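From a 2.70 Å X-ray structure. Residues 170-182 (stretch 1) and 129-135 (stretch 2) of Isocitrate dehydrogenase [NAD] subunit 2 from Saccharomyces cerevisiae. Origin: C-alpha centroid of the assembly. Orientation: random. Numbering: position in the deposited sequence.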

# COMPACT_ATOMS: atom_id res chain seq x y z
N ARG B 170 -4.41 -4.93 54.82
CA ARG B 170 -4.93 -5.45 56.10
C ARG B 170 -4.72 -6.95 56.18
O ARG B 170 -4.14 -7.45 57.13
CB ARG B 170 -6.42 -5.16 56.32
CG ARG B 170 -6.71 -3.80 56.87
CD ARG B 170 -7.97 -3.79 57.70
NE ARG B 170 -7.80 -2.85 58.80
CZ ARG B 170 -8.05 -1.56 58.69
NH1 ARG B 170 -8.51 -1.07 57.55
NH2 ARG B 170 -7.86 -0.77 59.73
N TYR B 171 -5.17 -7.65 55.15
CA TYR B 171 -5.09 -9.10 55.15
C TYR B 171 -3.67 -9.55 55.27
O TYR B 171 -3.41 -10.57 55.89
CB TYR B 171 -5.72 -9.69 53.89
CG TYR B 171 -5.80 -11.20 53.95
CD1 TYR B 171 -6.89 -11.84 54.51
CD2 TYR B 171 -4.75 -11.98 53.47
CE1 TYR B 171 -6.96 -13.21 54.58
CE2 TYR B 171 -4.80 -13.36 53.55
CZ TYR B 171 -5.91 -13.97 54.11
OH TYR B 171 -5.96 -15.34 54.18
N ALA B 172 -2.73 -8.80 54.72
CA ALA B 172 -1.33 -9.22 54.75
C ALA B 172 -0.81 -9.15 56.15
O ALA B 172 -0.02 -9.98 56.56
CB ALA B 172 -0.47 -8.38 53.84
N PHE B 173 -1.23 -8.12 56.86
CA PHE B 173 -0.86 -7.97 58.27
C PHE B 173 -1.44 -9.12 59.12
O PHE B 173 -0.70 -9.86 59.75
CB PHE B 173 -1.30 -6.60 58.80
CG PHE B 173 -0.35 -5.48 58.45
CD1 PHE B 173 -0.79 -4.37 57.73
CD2 PHE B 173 0.97 -5.53 58.84
CE1 PHE B 173 0.08 -3.34 57.42
CE2 PHE B 173 1.85 -4.50 58.52
CZ PHE B 173 1.40 -3.40 57.80
N GLU B 174 -2.76 -9.26 59.10
CA GLU B 174 -3.48 -10.29 59.83
C GLU B 174 -3.06 -11.73 59.50
O GLU B 174 -3.24 -12.65 60.29
CB GLU B 174 -4.99 -10.13 59.65
CG GLU B 174 -5.48 -8.77 60.05
CD GLU B 174 -6.82 -8.80 60.74
OE1 GLU B 174 -7.76 -8.20 60.19
OE2 GLU B 174 -6.92 -9.42 61.83
N TYR B 175 -2.47 -11.91 58.34
CA TYR B 175 -1.98 -13.21 57.94
C TYR B 175 -0.55 -13.39 58.44
O TYR B 175 -0.11 -14.51 58.68
CB TYR B 175 -2.05 -13.35 56.41
CG TYR B 175 -1.71 -14.72 55.89
CD1 TYR B 175 -0.40 -15.04 55.48
CD2 TYR B 175 -2.68 -15.72 55.82
CE1 TYR B 175 -0.09 -16.31 55.01
CE2 TYR B 175 -2.38 -16.99 55.36
CZ TYR B 175 -1.08 -17.29 54.96
OH TYR B 175 -0.79 -18.56 54.50
N ALA B 176 0.19 -12.31 58.57
CA ALA B 176 1.53 -12.43 59.10
C ALA B 176 1.45 -12.75 60.60
O ALA B 176 2.13 -13.64 61.11
CB ALA B 176 2.29 -11.16 58.86
N ARG B 177 0.60 -12.01 61.30
CA ARG B 177 0.29 -12.30 62.69
C ARG B 177 -0.18 -13.76 62.85
O ARG B 177 0.38 -14.50 63.64
CB ARG B 177 -0.77 -11.32 63.18
CG ARG B 177 -1.49 -11.71 64.44
CD ARG B 177 -2.64 -10.74 64.71
NE ARG B 177 -2.12 -9.43 65.09
CZ ARG B 177 -2.87 -8.34 65.19
NH1 ARG B 177 -4.17 -8.43 64.91
NH2 ARG B 177 -2.34 -7.17 65.55
N ALA B 178 -1.16 -14.16 62.06
CA ALA B 178 -1.71 -15.53 62.11
C ALA B 178 -0.76 -16.71 61.78
O ALA B 178 -1.09 -17.85 62.07
CB ALA B 178 -2.97 -15.61 61.25
N ILE B 179 0.39 -16.47 61.18
CA ILE B 179 1.33 -17.55 60.94
C ILE B 179 2.65 -17.26 61.64
O ILE B 179 3.65 -17.92 61.37
CB ILE B 179 1.62 -17.77 59.43
CG1 ILE B 179 2.12 -16.49 58.77
CG2 ILE B 179 0.40 -18.27 58.70
CD1 ILE B 179 2.66 -16.72 57.37
N GLY B 180 2.65 -16.24 62.51
CA GLY B 180 3.83 -15.89 63.28
C GLY B 180 5.04 -15.36 62.51
O GLY B 180 6.14 -15.90 62.58
N ARG B 181 4.85 -14.28 61.77
CA ARG B 181 5.97 -13.65 61.11
C ARG B 181 6.02 -12.18 61.49
O ARG B 181 5.00 -11.47 61.49
CB ARG B 181 5.89 -13.84 59.59
CG ARG B 181 6.55 -15.11 59.06
CD ARG B 181 5.87 -15.57 57.78
NE ARG B 181 6.80 -15.96 56.72
CZ ARG B 181 6.87 -17.19 56.22
NH1 ARG B 181 6.08 -18.14 56.68
NH2 ARG B 181 7.74 -17.46 55.25
N PRO B 182 7.23 -11.72 61.83
CA PRO B 182 7.49 -10.36 62.31
C PRO B 182 7.24 -9.29 61.23
O PRO B 182 6.54 -8.32 61.53
CB PRO B 182 8.98 -10.39 62.70
CG PRO B 182 9.45 -11.78 62.50
CD PRO B 182 8.46 -12.51 61.65
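Stretch 2 (129-135) VDLVLIR

Stretch 2 is an extended segment that runs nearly antiparallel to the helix of stretch 1. From Asp130 to Arg135 the backbone is a β-strand, with phi between -143° and -105° and psi between 83° and 147°, and the strand continues later in the chain. Its partner is the end of a helix that begins earlier in the chain, followed by a turn through Gly180 to Pro182. The N-to-C directions of helix 170-178 and the strand make an angle of 155°, and their axes approach to 9.3 Å. That separation leaves room for one layer of side chains between the two backbones, and the contacts are accordingly made mostly by side chains. The buried surface is modest, 309 Å² summed over both sides. Because the directions oppose, the start of stretch 2 meets the end of stretch 1, and the contacts shift, with overlap, from Arg181 back to Tyr171.

Val129 precedes the strand and makes no contact, its side chain being out of reach of stretch 1. Asp130 is the first residue to engage. Its CA-to-CB bond points sideways, but with chi1 at -173° (t) the end of the side chain comes nearer, and OD1 lies 3.7 Å from NH2 of Arg181, a long salt bridge. The same NH2 is only 2.6 Å from the backbone O of Asp130, which lies at the edge of the guanidinium, near its plane. The backbone of Arg181 is tied to the helix, its N donating to Ala176 O at 2.9 Å. Gly180, with phi/psi of 66/58, supplies a positive phi that favours glycine.

At Leu131 the alternation of the strand turns the side chain away from stretch 1.

Val132 points toward stretch 1 again and is the most connected residue of the strand, touching three partners. Its CG2 sits over one face of the Arg181 guanidinium, 3.8 Å from CZ, so the flat group that is approached at its edge by a carbonyl oxygen is also covered by a methyl. The same CG2 lies 4.4 Å from CD1 of Ile179, a looser apolar contact, while CG1 packs 3.7 Å from CE1 of Tyr175.

Leu133 follows the alternation and is out of reach. Ile134 brings the side chain back toward the helix and has the largest covered area in stretch 2, 66 Å². It bears on two tyrosines one helical turn apart: its CD1 is 4.1 Å from CD1 of Tyr175, and its CG1 is 4.4 Å from CD2 of Tyr171, at the edge of that ring. Both tyrosines have chi1 at -173° (t), and the helical hydrogen bond from Tyr175 N to Tyr171 O, 2.9 Å, links their backbones. Arg135 closes the stretch without contact, its side chain out of reach.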

# COMPACT_ATOMS: atom_id res chain seq x y z
N VAL B 129 14.02 -22.31 51.03
CA VAL B 129 13.10 -21.25 50.68
C VAL B 129 11.73 -21.46 51.34
O VAL B 129 11.17 -22.54 51.29
CB VAL B 129 13.03 -21.04 49.12
CG1 VAL B 129 13.76 -22.10 48.39
CG2 VAL B 129 11.60 -20.93 48.64
N ASP B 130 11.23 -20.43 51.99
CA ASP B 130 9.89 -20.49 52.57
C ASP B 130 9.24 -19.11 52.41
O ASP B 130 9.24 -18.29 53.32
CB ASP B 130 9.94 -20.95 54.03
CG ASP B 130 8.56 -21.19 54.61
OD1 ASP B 130 7.57 -20.86 53.92
OD2 ASP B 130 8.47 -21.69 55.75
N LEU B 131 8.67 -18.88 51.23
CA LEU B 131 8.21 -17.55 50.86
C LEU B 131 6.70 -17.45 50.93
O LEU B 131 6.00 -18.40 50.63
CB LEU B 131 8.69 -17.24 49.45
CG LEU B 131 10.21 -17.15 49.39
CD1 LEU B 131 10.74 -17.16 47.97
CD2 LEU B 131 10.66 -15.91 50.15
N VAL B 132 6.20 -16.29 51.33
CA VAL B 132 4.76 -16.03 51.31
C VAL B 132 4.48 -14.69 50.61
O VAL B 132 4.95 -13.65 51.06
CB VAL B 132 4.14 -16.03 52.73
CG1 VAL B 132 2.67 -15.75 52.66
CG2 VAL B 132 4.37 -17.35 53.39
N LEU B 133 3.71 -14.74 49.51
CA LEU B 133 3.33 -13.54 48.76
C LEU B 133 1.81 -13.35 48.70
O LEU B 133 1.09 -14.25 48.30
CB LEU B 133 3.90 -13.60 47.35
CG LEU B 133 3.58 -12.40 46.45
CD1 LEU B 133 4.16 -11.14 47.03
CD2 LEU B 133 4.09 -12.59 45.04
N ILE B 134 1.32 -12.20 49.13
CA ILE B 134 -0.09 -11.88 48.99
C ILE B 134 -0.22 -10.82 47.89
O ILE B 134 0.42 -9.78 47.93
CB ILE B 134 -0.71 -11.36 50.30
CG1 ILE B 134 -0.96 -12.50 51.28
CG2 ILE B 134 -2.06 -10.76 50.03
CD1 ILE B 134 0.24 -12.98 51.96
N ARG B 135 -1.03 -11.08 46.87
CA ARG B 135 -1.19 -10.11 45.81
C ARG B 135 -2.65 -9.68 45.65
O ARG B 135 -3.55 -10.47 45.90
CB ARG B 135 -0.60 -10.66 44.52
CG ARG B 135 -1.58 -11.37 43.64
CD ARG B 135 -1.33 -10.98 42.16
NE ARG B 135 -2.06 -11.82 41.22
CZ ARG B 135 -1.81 -13.12 41.02
NH1 ARG B 135 -0.85 -13.75 41.69
NH2 ARG B 135 -2.54 -13.81 40.15